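E3 SUMO-protein ligase SIZ2 (Saccharomyces cerevisiae, PDB 6U75) acts as a SUMO E3 ligase of the PIAS family, promoting attachment of SUMO (Smt3) to target proteins, possibly including septins. Local coordinates at residues K92-Q97 with V221-C226; A162-T167 with K204-F209; P188-R193 with A211-H216; A198-C203 with D236-S241. All coordinates share one frame; numbering follows the deposited sequence.

Interaction 1 of 4, residues K92-Q97 with V221-C226. With ZN (zinc ion), chain C.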
loop_
_atom_site.group_PDB
_atom_site.type_symbol
_atom_site.label_atom_id
_atom_site.label_comp_id
_atom_site.label_asym_id
_atom_site.label_seq_id
_atom_site.Cartn_x
_atom_site.Cartn_y
_atom_site.Cartn_z
ATOM N N LYS A 92 -5.437 5.760 9.721
ATOM C CA LYS A 92 -6.544 5.677 8.765
ATOM C C LYS A 92 -6.412 6.827 7.771
ATOM O O LYS A 92 -6.913 7.930 8.005
ATOM C CB LYS A 92 -7.893 5.700 9.483
ATOM C CG LYS A 92 -8.854 4.617 9.008
ATOM C CD LYS A 92 -9.094 4.688 7.504
ATOM C CE LYS A 92 -10.116 3.658 7.060
ATOM N NZ LYS A 92 -10.087 3.437 5.588
ATOM N N GLY A 93 -5.727 6.562 6.657
ATOM C CA GLY A 93 -5.633 7.529 5.590
ATOM C C GLY A 93 -6.815 7.452 4.641
ATOM O O GLY A 93 -7.510 6.440 4.560
ATOM N N LEU A 94 -7.036 8.546 3.917
ATOM C CA LEU A 94 -8.164 8.665 2.996
ATOM C C LEU A 94 -9.475 8.353 3.725
ATOM O O LEU A 94 -10.085 7.294 3.571
ATOM C CB LEU A 94 -7.965 7.753 1.781
ATOM C CG LEU A 94 -8.412 8.330 0.436
ATOM C CD1 LEU A 94 -7.450 9.415 -0.025
ATOM C CD2 LEU A 94 -8.528 7.237 -0.615
ATOM N N LYS A 95 -9.887 9.327 4.541
ATOM C CA LYS A 95 -11.074 9.152 5.372
ATOM C C LYS A 95 -12.303 8.814 4.539
ATOM O O LYS A 95 -13.234 8.172 5.037
ATOM C CB LYS A 95 -11.332 10.419 6.189
ATOM C CG LYS A 95 -10.137 10.908 6.998
ATOM C CD LYS A 95 -10.038 12.425 6.952
ATOM C CE LYS A 95 -8.757 12.922 7.599
ATOM N NZ LYS A 95 -8.556 14.381 7.372
ATOM N N LYS A 96 -12.327 9.239 3.274
ATOM C CA LYS A 96 -13.492 9.026 2.423
ATOM C C LYS A 96 -13.628 7.585 1.948
ATOM O O LYS A 96 -14.735 7.174 1.584
ATOM C CB LYS A 96 -13.424 9.950 1.207
ATOM C CG LYS A 96 -13.549 11.425 1.538
ATOM C CD LYS A 96 -14.956 11.773 1.998
ATOM C CE LYS A 96 -15.200 13.270 1.947
ATOM N NZ LYS A 96 -15.146 13.799 0.554
ATOM N N GLN A 97 -12.543 6.817 1.936
ATOM C CA GLN A 97 -12.549 5.457 1.422
ATOM C C GLN A 97 -12.302 4.463 2.549
ATOM O O GLN A 97 -11.573 4.746 3.502
ATOM C CB GLN A 97 -11.485 5.282 0.334
ATOM C CG GLN A 97 -11.570 3.963 -0.415
ATOM C CD GLN A 97 -10.572 3.879 -1.554
ATOM O OE1 GLN A 97 -10.055 4.898 -2.015
ATOM N NE2 GLN A 97 -10.291 2.664 -2.008
ATOM N N VAL A 221 -1.011 5.697 1.448
ATOM C CA VAL A 221 -2.438 5.756 1.140
ATOM C C VAL A 221 -2.784 4.543 0.282
ATOM O O VAL A 221 -2.809 4.646 -0.953
ATOM C CB VAL A 221 -2.811 7.069 0.433
ATOM C CG1 VAL A 221 -4.325 7.207 0.336
ATOM C CG2 VAL A 221 -2.216 8.262 1.165
ATOM N N PRO A 222 -3.058 3.380 0.884
ATOM C CA PRO A 222 -3.264 2.164 0.083
ATOM C C PRO A 222 -4.561 2.157 -0.714
ATOM O O PRO A 222 -5.485 1.402 -0.400
ATOM C CB PRO A 222 -3.255 1.047 1.139
ATOM C CG PRO A 222 -2.606 1.644 2.344
ATOM C CD PRO A 222 -2.986 3.084 2.324
ATOM N N THR A 223 -4.638 2.986 -1.758
ATOM C CA THR A 223 -5.787 2.937 -2.657
ATOM C C THR A 223 -5.634 1.842 -3.703
ATOM O O THR A 223 -6.632 1.239 -4.118
ATOM C CB THR A 223 -5.978 4.284 -3.357
ATOM O OG1 THR A 223 -4.989 4.438 -4.384
ATOM C CG2 THR A 223 -5.850 5.427 -2.366
ATOM N N TRP A 224 -4.404 1.574 -4.133
ATOM C CA TRP A 224 -4.115 0.562 -5.146
ATOM C C TRP A 224 -5.001 0.750 -6.373
ATOM O O TRP A 224 -5.628 -0.184 -6.878
ATOM C CB TRP A 224 -4.251 -0.841 -4.561
ATOM C CG TRP A 224 -3.122 -1.148 -3.639
ATOM C CD1 TRP A 224 -3.140 -1.114 -2.277
ATOM C CD2 TRP A 224 -1.788 -1.498 -4.016
ATOM N NE1 TRP A 224 -1.900 -1.435 -1.780
ATOM C CE2 TRP A 224 -1.052 -1.675 -2.828
ATOM C CE3 TRP A 224 -1.144 -1.687 -5.242
ATOM C CZ2 TRP A 224 0.293 -2.033 -2.831
ATOM C CZ3 TRP A 224 0.189 -2.043 -5.243
ATOM C CH2 TRP A 224 0.895 -2.212 -4.045
ATOM N N GLN A 225 -5.037 1.988 -6.857
ATOM C CA GLN A 225 -5.714 2.346 -8.092
ATOM C C GLN A 225 -4.698 2.949 -9.048
ATOM O O GLN A 225 -3.861 3.763 -8.644
ATOM C CB GLN A 225 -6.848 3.341 -7.837
ATOM C CG GLN A 225 -7.941 2.811 -6.926
ATOM C CD GLN A 225 -8.961 3.873 -6.566
ATOM O OE1 GLN A 225 -9.024 4.928 -7.196
ATOM N NE2 GLN A 225 -9.762 3.601 -5.541
ATOM N N CYS A 226 -4.767 2.538 -10.306
ATOM C CA CYS A 226 -3.859 3.064 -11.312
ATOM C C CYS A 226 -3.933 4.592 -11.323
ATOM O O CYS A 226 -5.032 5.152 -11.432
ATOM C CB CYS A 226 -4.219 2.508 -12.689
ATOM S SG CYS A 226 -3.185 3.113 -14.040
HETATM ZN ZN ZN C . -4.122 1.886 -15.788
#
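The ammonium of Lys92 has three partners: NZ donates to Gln97 O at 2.9 Å, forms a salt bridge with Asp73 and makes a weak hydrogen bond with Thr100. It meets the Gln97 carbonyl in its plane, on a lone pair, with a C=O...N angle of 140°. This bond and the type I turn from Leu94 to Gln97, closed by Gln97 N to Leu94 O at 3.0 Å, fold residues 92-97 so that Leu94 and Gln97 both project at 221-226. Leu94 splits its branches between two partners: CD1 lies 3.8 Å from Val221 CG1, while CD2 lies 3.7 Å from Thr223 CG2, and the leucine crosses both side chains at about a right angle. Here a loop of the PINIT domain meets the loop after helix 211-218 of the SP-RING, giving a small surface contact between the domains, beside which Pro222 touches Asn102 and Trp224 touches Pro6. Gln97, with CG anti to the backbone N (chi1 -171°) and its chain extended, reaches tip to tip toward the extended Gln225. Their amide planes are 29° apart, and NE2 of Gln97 stands 3.7 Å from NE2 of Gln225. Pro222 is the centre of an inverse gamma turn, with Thr223 N bonded to Val221 O at 2.6 Å. One residue past Gln225, Cys226 SG binds the zinc at 2.3 Å, together with Cys203, His205 and Cys229.

Interaction 2 of 4, residues A162-T167 with K204-F209. With ZN (zinc ion), chain C.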
loop_
_atom_site.group_PDB
_atom_site.type_symbol
_atom_site.label_atom_id
_atom_site.label_comp_id
_atom_site.label_asym_id
_atom_site.label_seq_id
_atom_site.Cartn_x
_atom_site.Cartn_y
_atom_site.Cartn_z
ATOM N N ALA A 162 1.446 -3.563 -31.208
ATOM C CA ALA A 162 0.196 -4.150 -31.677
ATOM C C ALA A 162 -1.003 -3.395 -31.121
ATOM O O ALA A 162 -1.974 -3.138 -31.842
ATOM C CB ALA A 162 0.132 -5.625 -31.284
ATOM N N TYR A 163 -0.952 -3.031 -29.838
ATOM C CA TYR A 163 -2.048 -2.273 -29.243
ATOM C C TYR A 163 -2.204 -0.915 -29.916
ATOM O O TYR A 163 -3.326 -0.478 -30.194
ATOM C CB TYR A 163 -1.809 -2.102 -27.743
ATOM C CG TYR A 163 -2.851 -1.252 -27.054
ATOM C CD1 TYR A 163 -4.054 -1.801 -26.630
ATOM C CD2 TYR A 163 -2.632 0.101 -26.826
ATOM C CE1 TYR A 163 -5.008 -1.028 -25.999
ATOM C CE2 TYR A 163 -3.581 0.882 -26.196
ATOM C CZ TYR A 163 -4.768 0.312 -25.785
ATOM O OH TYR A 163 -5.716 1.086 -25.157
ATOM N N ILE A 164 -1.090 -0.230 -30.177
ATOM C CA ILE A 164 -1.154 1.070 -30.840
ATOM C C ILE A 164 -1.802 0.929 -32.212
ATOM O O ILE A 164 -2.688 1.709 -32.587
ATOM C CB ILE A 164 0.253 1.687 -30.944
ATOM C CG1 ILE A 164 0.810 1.986 -29.549
ATOM C CG2 ILE A 164 0.218 2.957 -31.786
ATOM C CD1 ILE A 164 2.311 2.196 -29.521
ATOM N N LYS A 165 -1.367 -0.072 -32.982
ATOM C CA LYS A 165 -1.913 -0.258 -34.322
ATOM C C LYS A 165 -3.394 -0.615 -34.270
ATOM O O LYS A 165 -4.173 -0.186 -35.130
ATOM C CB LYS A 165 -1.127 -1.339 -35.066
ATOM C CG LYS A 165 -1.593 -1.557 -36.499
ATOM C CD LYS A 165 -0.884 -2.731 -37.150
ATOM C CE LYS A 165 -1.463 -3.025 -38.524
ATOM N NZ LYS A 165 -0.851 -4.235 -39.139
ATOM N N ARG A 166 -3.802 -1.405 -33.275
ATOM C CA ARG A 166 -5.204 -1.795 -33.179
ATOM C C ARG A 166 -6.076 -0.641 -32.705
ATOM O O ARG A 166 -7.261 -0.577 -33.053
ATOM C CB ARG A 166 -5.353 -2.991 -32.237
ATOM C CG ARG A 166 -6.749 -3.601 -32.226
ATOM C CD ARG A 166 -6.826 -4.861 -31.368
ATOM N NE ARG A 166 -7.035 -4.561 -29.952
ATOM C CZ ARG A 166 -6.074 -4.505 -29.032
ATOM N NH1 ARG A 166 -4.807 -4.730 -29.355
ATOM N NH2 ARG A 166 -6.388 -4.221 -27.774
ATOM N N THR A 167 -5.511 0.283 -31.927
ATOM C CA THR A 167 -6.306 1.364 -31.362
ATOM C C THR A 167 -6.429 2.534 -32.329
ATOM O O THR A 167 -7.541 2.986 -32.625
ATOM C CB THR A 167 -5.695 1.834 -30.040
ATOM O OG1 THR A 167 -4.337 2.236 -30.254
ATOM C CG2 THR A 167 -5.735 0.721 -29.006
ATOM N N LYS A 204 -5.708 -0.374 -20.089
ATOM C CA LYS A 204 -6.003 -0.108 -21.495
ATOM C C LYS A 204 -5.475 1.270 -21.893
ATOM O O LYS A 204 -6.220 2.164 -22.299
ATOM C CB LYS A 204 -7.505 -0.222 -21.746
ATOM C CG LYS A 204 -8.148 -1.459 -21.122
ATOM C CD LYS A 204 -7.647 -2.746 -21.764
ATOM C CE LYS A 204 -7.905 -3.947 -20.869
ATOM N NZ LYS A 204 -7.508 -5.226 -21.521
ATOM N N HIS A 205 -4.161 1.434 -21.761
ATOM C CA HIS A 205 -3.509 2.695 -22.089
ATOM C C HIS A 205 -2.007 2.474 -22.158
ATOM O O HIS A 205 -1.458 1.669 -21.403
ATOM C CB HIS A 205 -3.846 3.778 -21.053
ATOM C CG HIS A 205 -3.548 3.383 -19.639
ATOM N ND1 HIS A 205 -2.263 3.235 -19.161
ATOM C CD2 HIS A 205 -4.370 3.115 -18.597
ATOM C CE1 HIS A 205 -2.308 2.889 -17.887
ATOM N NE2 HIS A 205 -3.574 2.808 -17.520
ATOM N N ILE A 206 -1.348 3.193 -23.072
ATOM C CA ILE A 206 0.099 3.069 -23.214
ATOM C C ILE A 206 0.857 3.907 -22.193
ATOM O O ILE A 206 2.052 3.670 -21.975
ATOM C CB ILE A 206 0.558 3.460 -24.631
ATOM C CG1 ILE A 206 0.068 4.865 -24.990
ATOM C CG2 ILE A 206 0.059 2.444 -25.649
ATOM C CD1 ILE A 206 0.711 5.434 -26.237
ATOM N N GLN A 207 0.205 4.880 -21.561
ATOM C CA GLN A 207 0.880 5.700 -20.566
ATOM C C GLN A 207 1.267 4.859 -19.356
ATOM O O GLN A 207 0.583 3.897 -18.992
ATOM C CB GLN A 207 -0.009 6.864 -20.125
ATOM C CG GLN A 207 -0.270 7.904 -21.203
ATOM C CD GLN A 207 -1.429 7.537 -22.108
ATOM O OE1 GLN A 207 -1.784 6.366 -22.239
ATOM N NE2 GLN A 207 -2.034 8.543 -22.732
ATOM N N CYS A 208 2.377 5.236 -18.728
ATOM C CA CYS A 208 2.932 4.511 -17.596
ATOM C C CYS A 208 3.115 5.465 -16.423
ATOM O O CYS A 208 2.894 6.675 -16.528
ATOM C CB CYS A 208 4.268 3.853 -17.962
ATOM S SG CYS A 208 4.169 2.662 -19.309
ATOM N N PHE A 209 3.528 4.899 -15.292
ATOM C CA PHE A 209 3.838 5.658 -14.091
ATOM C C PHE A 209 5.063 5.042 -13.435
ATOM O O PHE A 209 5.310 3.839 -13.558
ATOM C CB PHE A 209 2.660 5.663 -13.112
ATOM C CG PHE A 209 2.145 4.292 -12.782
ATOM C CD1 PHE A 209 1.161 3.703 -13.557
ATOM C CD2 PHE A 209 2.651 3.588 -11.703
ATOM C CE1 PHE A 209 0.688 2.441 -13.259
ATOM C CE2 PHE A 209 2.181 2.324 -11.401
ATOM C CZ PHE A 209 1.198 1.750 -12.180
HETATM ZN ZN ZN C . -4.122 1.886 -15.788
#
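Ile206 CG2 touches two side chains of the helix, 3.8 Å from Tyr163 CD2 and 4.0 Å from Ile164 CG1. It crosses the tyrosine obliquely and the isoleucine at about a right angle. Tyr163 leaves the helix with CG anti to the backbone N (chi1 176°), which points the phenol toward the loop, with OH 3.1 Å from Lys204 O. Thr167, one helical turn on, lays its CG2 over the centre of one face of the Tyr163 ring, 3.3 Å above the plane. An alanine in place of Tyr163 would remove the ring from Ile206 and the hydroxyl from Lys204, and would probably loosen the seating of the zinc loop on the helix. His205, between the two touching residues, turns its CB away from the helix and binds the zinc through NE2 at 2.0 Å. On the side of the ring away from the zinc, ND1 makes a weak bond to Gln207 O, 2.9 Å long, which may limit its rotation, while the histidine's own carbonyl accepts from Lys199 NZ. Helix 157-168 thus backs the SP-RING loop between strands 197-199 and 209-210, and Ile164 also touches Phe243 on helix 242-249.

Interaction 3 of 4, residues P188-R193 with A211-H216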
loop_
_atom_site.group_PDB
_atom_site.type_symbol
_atom_site.label_atom_id
_atom_site.label_comp_id
_atom_site.label_asym_id
_atom_site.label_seq_id
_atom_site.Cartn_x
_atom_site.Cartn_y
_atom_site.Cartn_z
ATOM N N PRO A 188 2.810 10.752 -13.488
ATOM C CA PRO A 188 1.709 11.568 -12.953
ATOM C C PRO A 188 1.883 11.911 -11.486
ATOM O O PRO A 188 1.422 12.971 -11.044
ATOM C CB PRO A 188 0.469 10.688 -13.177
ATOM C CG PRO A 188 0.884 9.646 -14.153
ATOM C CD PRO A 188 2.343 9.428 -13.931
ATOM N N ILE A 189 2.540 11.043 -10.718
ATOM C CA ILE A 189 2.663 11.254 -9.280
ATOM C C ILE A 189 3.797 12.221 -8.971
ATOM O O ILE A 189 3.612 13.212 -8.255
ATOM C CB ILE A 189 2.863 9.904 -8.564
ATOM C CG1 ILE A 189 1.733 8.936 -8.931
ATOM C CG2 ILE A 189 2.930 10.104 -7.054
ATOM C CD1 ILE A 189 1.887 7.556 -8.327
ATOM N N SER A 190 4.988 11.951 -9.505
ATOM C CA SER A 190 6.167 12.740 -9.177
ATOM C C SER A 190 6.327 13.975 -10.049
ATOM O O SER A 190 7.034 14.908 -9.651
ATOM C CB SER A 190 7.425 11.876 -9.301
ATOM O OG SER A 190 7.753 11.636 -10.657
ATOM N N CYS A 191 5.693 14.007 -11.221
ATOM C CA CYS A 191 5.838 15.120 -12.155
ATOM C C CYS A 191 7.285 15.272 -12.610
ATOM O O CYS A 191 7.744 16.376 -12.910
ATOM C CB CYS A 191 5.331 16.427 -11.540
ATOM S SG CYS A 191 3.623 16.343 -10.959
ATOM N N THR A 192 8.011 14.159 -12.654
ATOM C CA THR A 192 9.391 14.124 -13.107
ATOM C C THR A 192 9.546 12.997 -14.119
ATOM O O THR A 192 8.664 12.149 -14.282
ATOM C CB THR A 192 10.367 13.925 -11.939
ATOM O OG1 THR A 192 10.095 12.675 -11.293
ATOM C CG2 THR A 192 10.233 15.053 -10.929
ATOM N N ARG A 193 10.685 12.996 -14.803
ATOM C CA ARG A 193 10.957 11.969 -15.799
ATOM C C ARG A 193 10.947 10.590 -15.151
ATOM O O ARG A 193 11.645 10.349 -14.160
ATOM C CB ARG A 193 12.302 12.238 -16.469
ATOM C CG ARG A 193 12.728 11.186 -17.476
ATOM C CD ARG A 193 13.168 11.825 -18.784
ATOM N NE ARG A 193 14.041 10.948 -19.558
ATOM C CZ ARG A 193 14.329 11.124 -20.844
ATOM N NH1 ARG A 193 13.805 12.140 -21.515
ATOM N NH2 ARG A 193 15.137 10.274 -21.463
ATOM N N ALA A 211 7.184 3.176 -11.080
ATOM C CA ALA A 211 6.845 2.143 -10.109
ATOM C C ALA A 211 7.259 2.547 -8.701
ATOM O O ALA A 211 6.527 2.304 -7.735
ATOM C CB ALA A 211 7.507 0.822 -10.500
ATOM N N LEU A 212 8.432 3.169 -8.562
ATOM C CA LEU A 212 8.923 3.517 -7.235
ATOM C C LEU A 212 8.051 4.585 -6.589
ATOM O O LEU A 212 7.712 4.486 -5.404
ATOM C CB LEU A 212 10.377 3.982 -7.318
ATOM C CG LEU A 212 11.067 4.256 -5.981
ATOM C CD1 LEU A 212 11.006 3.030 -5.085
ATOM C CD2 LEU A 212 12.507 4.684 -6.202
ATOM N N TRP A 213 7.666 5.610 -7.352
ATOM C CA TRP A 213 6.789 6.635 -6.801
ATOM C C TRP A 213 5.399 6.087 -6.508
ATOM O O TRP A 213 4.764 6.503 -5.532
ATOM C CB TRP A 213 6.706 7.822 -7.755
ATOM C CG TRP A 213 7.857 8.763 -7.606
ATOM C CD1 TRP A 213 8.975 8.826 -8.386
ATOM C CD2 TRP A 213 8.008 9.775 -6.606
ATOM N NE1 TRP A 213 9.811 9.819 -7.935
ATOM C CE2 TRP A 213 9.239 10.418 -6.843
ATOM C CE3 TRP A 213 7.218 10.203 -5.536
ATOM C CZ2 TRP A 213 9.698 11.464 -6.049
ATOM C CZ3 TRP A 213 7.676 11.243 -4.748
ATOM C CH2 TRP A 213 8.904 11.863 -5.009
ATOM N N PHE A 214 4.913 5.152 -7.326
ATOM C CA PHE A 214 3.636 4.512 -7.031
ATOM C C PHE A 214 3.705 3.751 -5.712
ATOM O O PHE A 214 2.808 3.863 -4.870
ATOM C CB PHE A 214 3.242 3.577 -8.173
ATOM C CG PHE A 214 1.983 2.801 -7.912
ATOM C CD1 PHE A 214 0.741 3.387 -8.089
ATOM C CD2 PHE A 214 2.041 1.483 -7.492
ATOM C CE1 PHE A 214 -0.418 2.674 -7.851
ATOM C CE2 PHE A 214 0.885 0.765 -7.253
ATOM C CZ PHE A 214 -0.346 1.362 -7.432
ATOM N N LEU A 215 4.768 2.967 -5.516
ATOM C CA LEU A 215 4.918 2.229 -4.265
ATOM C C LEU A 215 5.091 3.169 -3.080
ATOM O O LEU A 215 4.640 2.860 -1.971
ATOM C CB LEU A 215 6.107 1.273 -4.359
ATOM C CG LEU A 215 5.952 0.102 -5.332
ATOM C CD1 LEU A 215 7.277 -0.616 -5.516
ATOM C CD2 LEU A 215 4.883 -0.864 -4.846
ATOM N N HIS A 216 5.745 4.313 -3.290
ATOM C CA HIS A 216 5.862 5.305 -2.228
ATOM C C HIS A 216 4.499 5.879 -1.864
ATOM O O HIS A 216 4.184 6.050 -0.681
ATOM C CB HIS A 216 6.818 6.414 -2.664
ATOM C CG HIS A 216 6.915 7.553 -1.697
ATOM N ND1 HIS A 216 7.697 7.505 -0.563
ATOM C CD2 HIS A 216 6.334 8.777 -1.701
ATOM C CE1 HIS A 216 7.589 8.647 0.092
ATOM N NE2 HIS A 216 6.770 9.436 -0.578
#
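Ser190 sets its CB squarely over the five-membered ring of Trp213, 3.3 Å from that ring's centroid and only 5° off the normal, a CH-pi contact on the face of the indole. CE2 and NE1 of Trp213 are both 3.4 Å from the Ser190 CB. Trp213 has CG anti to the carbonyl carbon (chi1 -82°), so the indole stands out from the helix and presents this face to the loop. The serine hydroxyl lies between its own backbone N and carbonyl carbon and turns to Thr192, where OG and OG1 are hydrogen-bonded at 2.6 Å. Beside this pair, Ile189 packs along the helix: CD1 is 3.7 Å from Phe214 CA and comes to the edge of the Phe214 ring, near its plane. Phe214 itself is buried, its ring meeting those of Phe209 and Trp224. In many RING-type E3s a hydrophobic residue of the first loop and a residue of the central helix, often a tryptophan, line the E2-binding groove; the positions of Ile189 and Trp213 are consistent with such a surface. Across the contact the bonding is dispersive and CH-pi: the Ser190 and Thr192 hydroxyls pair with each other, and carbon atoms of Ser190 and Ile189 make the contact with the helix.

Interaction 4 of 4, residues A198-C203 with D236-S241. With ZN (zinc ion), chain C.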
loop_
_atom_site.group_PDB
_atom_site.type_symbol
_atom_site.label_atom_id
_atom_site.label_comp_id
_atom_site.label_asym_id
_atom_site.label_seq_id
_atom_site.Cartn_x
_atom_site.Cartn_y
_atom_site.Cartn_z
ATOM N N ALA A 198 6.043 1.704 -15.482
ATOM C CA ALA A 198 5.342 0.458 -15.217
ATOM C C ALA A 198 3.843 0.647 -15.391
ATOM O O ALA A 198 3.331 1.768 -15.445
ATOM C CB ALA A 198 5.633 -0.059 -13.800
ATOM N N LYS A 199 3.147 -0.486 -15.478
ATOM C CA LYS A 199 1.692 -0.522 -15.540
ATOM C C LYS A 199 1.243 -1.969 -15.377
ATOM O O LYS A 199 1.985 -2.787 -14.823
ATOM C CB LYS A 199 1.182 0.081 -16.851
ATOM C CG LYS A 199 1.566 -0.696 -18.100
ATOM C CD LYS A 199 0.995 -0.045 -19.350
ATOM C CE LYS A 199 1.131 -0.953 -20.561
ATOM N NZ LYS A 199 0.562 -0.335 -21.790
ATOM N N THR A 200 0.046 -2.301 -15.852
ATOM C CA THR A 200 -0.459 -3.662 -15.785
ATOM C C THR A 200 -0.983 -4.079 -17.150
ATOM O O THR A 200 -1.363 -3.246 -17.977
ATOM C CB THR A 200 -1.577 -3.806 -14.741
ATOM O OG1 THR A 200 -2.755 -3.132 -15.198
ATOM C CG2 THR A 200 -1.145 -3.214 -13.408
ATOM N N ASP A 201 -0.989 -5.394 -17.383
ATOM C CA ASP A 201 -1.632 -5.924 -18.578
ATOM C C ASP A 201 -3.125 -5.637 -18.585
ATOM O O ASP A 201 -3.752 -5.676 -19.648
ATOM C CB ASP A 201 -1.390 -7.430 -18.680
ATOM C CG ASP A 201 0.074 -7.772 -18.882
ATOM O OD1 ASP A 201 0.778 -6.996 -19.560
ATOM O OD2 ASP A 201 0.518 -8.818 -18.362
ATOM N N GLN A 202 -3.704 -5.343 -17.420
ATOM C CA GLN A 202 -5.117 -5.007 -17.323
ATOM C C GLN A 202 -5.402 -3.564 -17.715
ATOM O O GLN A 202 -6.573 -3.193 -17.847
ATOM C CB GLN A 202 -5.624 -5.246 -15.895
ATOM C CG GLN A 202 -4.911 -6.363 -15.136
ATOM C CD GLN A 202 -4.889 -7.675 -15.896
ATOM O OE1 GLN A 202 -5.933 -8.202 -16.281
ATOM N NE2 GLN A 202 -3.693 -8.206 -16.122
ATOM N N CYS A 203 -4.368 -2.747 -17.901
ATOM C CA CYS A 203 -4.535 -1.333 -18.202
ATOM C C CYS A 203 -4.686 -1.130 -19.704
ATOM O O CYS A 203 -3.886 -1.644 -20.493
ATOM C CB CYS A 203 -3.344 -0.530 -17.678
ATOM S SG CYS A 203 -3.352 -0.282 -15.888
ATOM N N ASP A 236 1.163 -7.642 -7.622
ATOM C CA ASP A 236 1.715 -8.651 -8.518
ATOM C C ASP A 236 1.381 -8.397 -9.982
ATOM O O ASP A 236 1.915 -9.098 -10.848
ATOM C CB ASP A 236 1.218 -10.037 -8.106
ATOM C CG ASP A 236 1.724 -10.452 -6.738
ATOM O OD1 ASP A 236 2.866 -10.085 -6.388
ATOM O OD2 ASP A 236 0.979 -11.142 -6.010
ATOM N N GLN A 237 0.522 -7.424 -10.284
ATOM C CA GLN A 237 0.227 -7.073 -11.667
ATOM C C GLN A 237 1.191 -6.043 -12.237
ATOM O O GLN A 237 1.241 -5.872 -13.460
ATOM C CB GLN A 237 -1.203 -6.535 -11.786
ATOM C CG GLN A 237 -2.278 -7.540 -11.413
ATOM C CD GLN A 237 -3.673 -6.953 -11.488
ATOM O OE1 GLN A 237 -3.885 -5.901 -12.092
ATOM N NE2 GLN A 237 -4.633 -7.629 -10.869
ATOM N N LEU A 238 1.952 -5.357 -11.386
ATOM C CA LEU A 238 2.858 -4.317 -11.853
ATOM C C LEU A 238 3.997 -4.927 -12.660
ATOM O O LEU A 238 4.646 -5.878 -12.218
ATOM C CB LEU A 238 3.419 -3.534 -10.668
ATOM C CG LEU A 238 2.392 -2.826 -9.783
ATOM C CD1 LEU A 238 3.063 -2.219 -8.562
ATOM C CD2 LEU A 238 1.650 -1.761 -10.570
ATOM N N LYS A 239 4.236 -4.375 -13.848
ATOM C CA LYS A 239 5.347 -4.802 -14.686
ATOM C C LYS A 239 5.862 -3.602 -15.467
ATOM O O LYS A 239 5.123 -2.648 -15.725
ATOM C CB LYS A 239 4.933 -5.932 -15.639
ATOM C CG LYS A 239 4.344 -7.140 -14.925
ATOM C CD LYS A 239 4.262 -8.370 -15.818
ATOM C CE LYS A 239 3.341 -8.153 -17.006
ATOM N NZ LYS A 239 2.474 -9.340 -17.255
ATOM N N ILE A 240 7.139 -3.656 -15.833
ATOM C CA ILE A 240 7.767 -2.575 -16.582
ATOM C C ILE A 240 7.324 -2.644 -18.035
ATOM O O ILE A 240 7.129 -3.732 -18.593
ATOM C CB ILE A 240 9.300 -2.654 -16.466
ATOM C CG1 ILE A 240 9.748 -2.487 -15.010
ATOM C CG2 ILE A 240 9.954 -1.603 -17.353
ATOM C CD1 ILE A 240 9.474 -1.113 -14.427
ATOM N N SER A 241 7.165 -1.477 -18.656
ATOM C CA SER A 241 6.815 -1.381 -20.069
ATOM C C SER A 241 8.098 -1.218 -20.876
ATOM O O SER A 241 8.780 -0.193 -20.773
ATOM C CB SER A 241 5.866 -0.211 -20.315
ATOM O OG SER A 241 5.769 0.075 -21.699
HETATM ZN ZN ZN C . -4.122 1.886 -15.788
#
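Gln237 CB rests against the methyl of Thr200, 3.7 Å from CG2; farther along the extended chain CD comes 3.9 Å from Gln202 CG, and the tip, OE1, stands 3.2 Å from that same Gln202 CG. The two glutamine chains cross at about a right angle, their amide planes 63° apart. Next to them the backbones pair as antiparallel strands. Lys199 N donates to Lys239 O and Lys239 N to Lys199 O, each bond 2.9 Å long and nearly along the C=O axis. In the adjacent non-hydrogen-bonded pair, Ala198 CB meets Ile240 CD1 at 4.0 Å. This puts 239-240 at one edge of the three-stranded sheet of the SP-RING, with 197-199 in the middle. The Lys239 side chain bends at its last two torsions and makes a salt bridge with Asp201, NZ being modelled 2.3 Å from OD2 and above the carboxylate plane. A type I turn from Thr200 then delivers Cys203, whose SG binds the zinc. The backbone bonds hold strand 197-199 to 239-240, and the ion pair ties the following turn, which leads to Cys203, to the same neighbour; the nearby lysine would probably favour a charged Asp201.

How the interactions relate
From the N terminus, residues 92-97 of the PINIT domain open the widest loop, closed by interaction 1 at 221-226, and interactions 2 and 3 nest inside it. Helix 157-168 follows, then 188-193, then 198-203, before their partners arrive: 204-209 closes interaction 2, 211-216 closes interaction 3, and 236-241 closes interaction 4 last. Interactions 2, 3 and 4 therefore cross one another, and interaction 4 also crosses interaction 1. Interactions 1, 2 and 4 each bring one ligand to the same zinc. Phe214 of interaction 3 packs on Leu238 of interaction 4. Interactions 2 to 4 join the flanking helix, the RING helix and the small sheet around the zinc loop, and interaction 1 adds a surface contact to the PINIT domain.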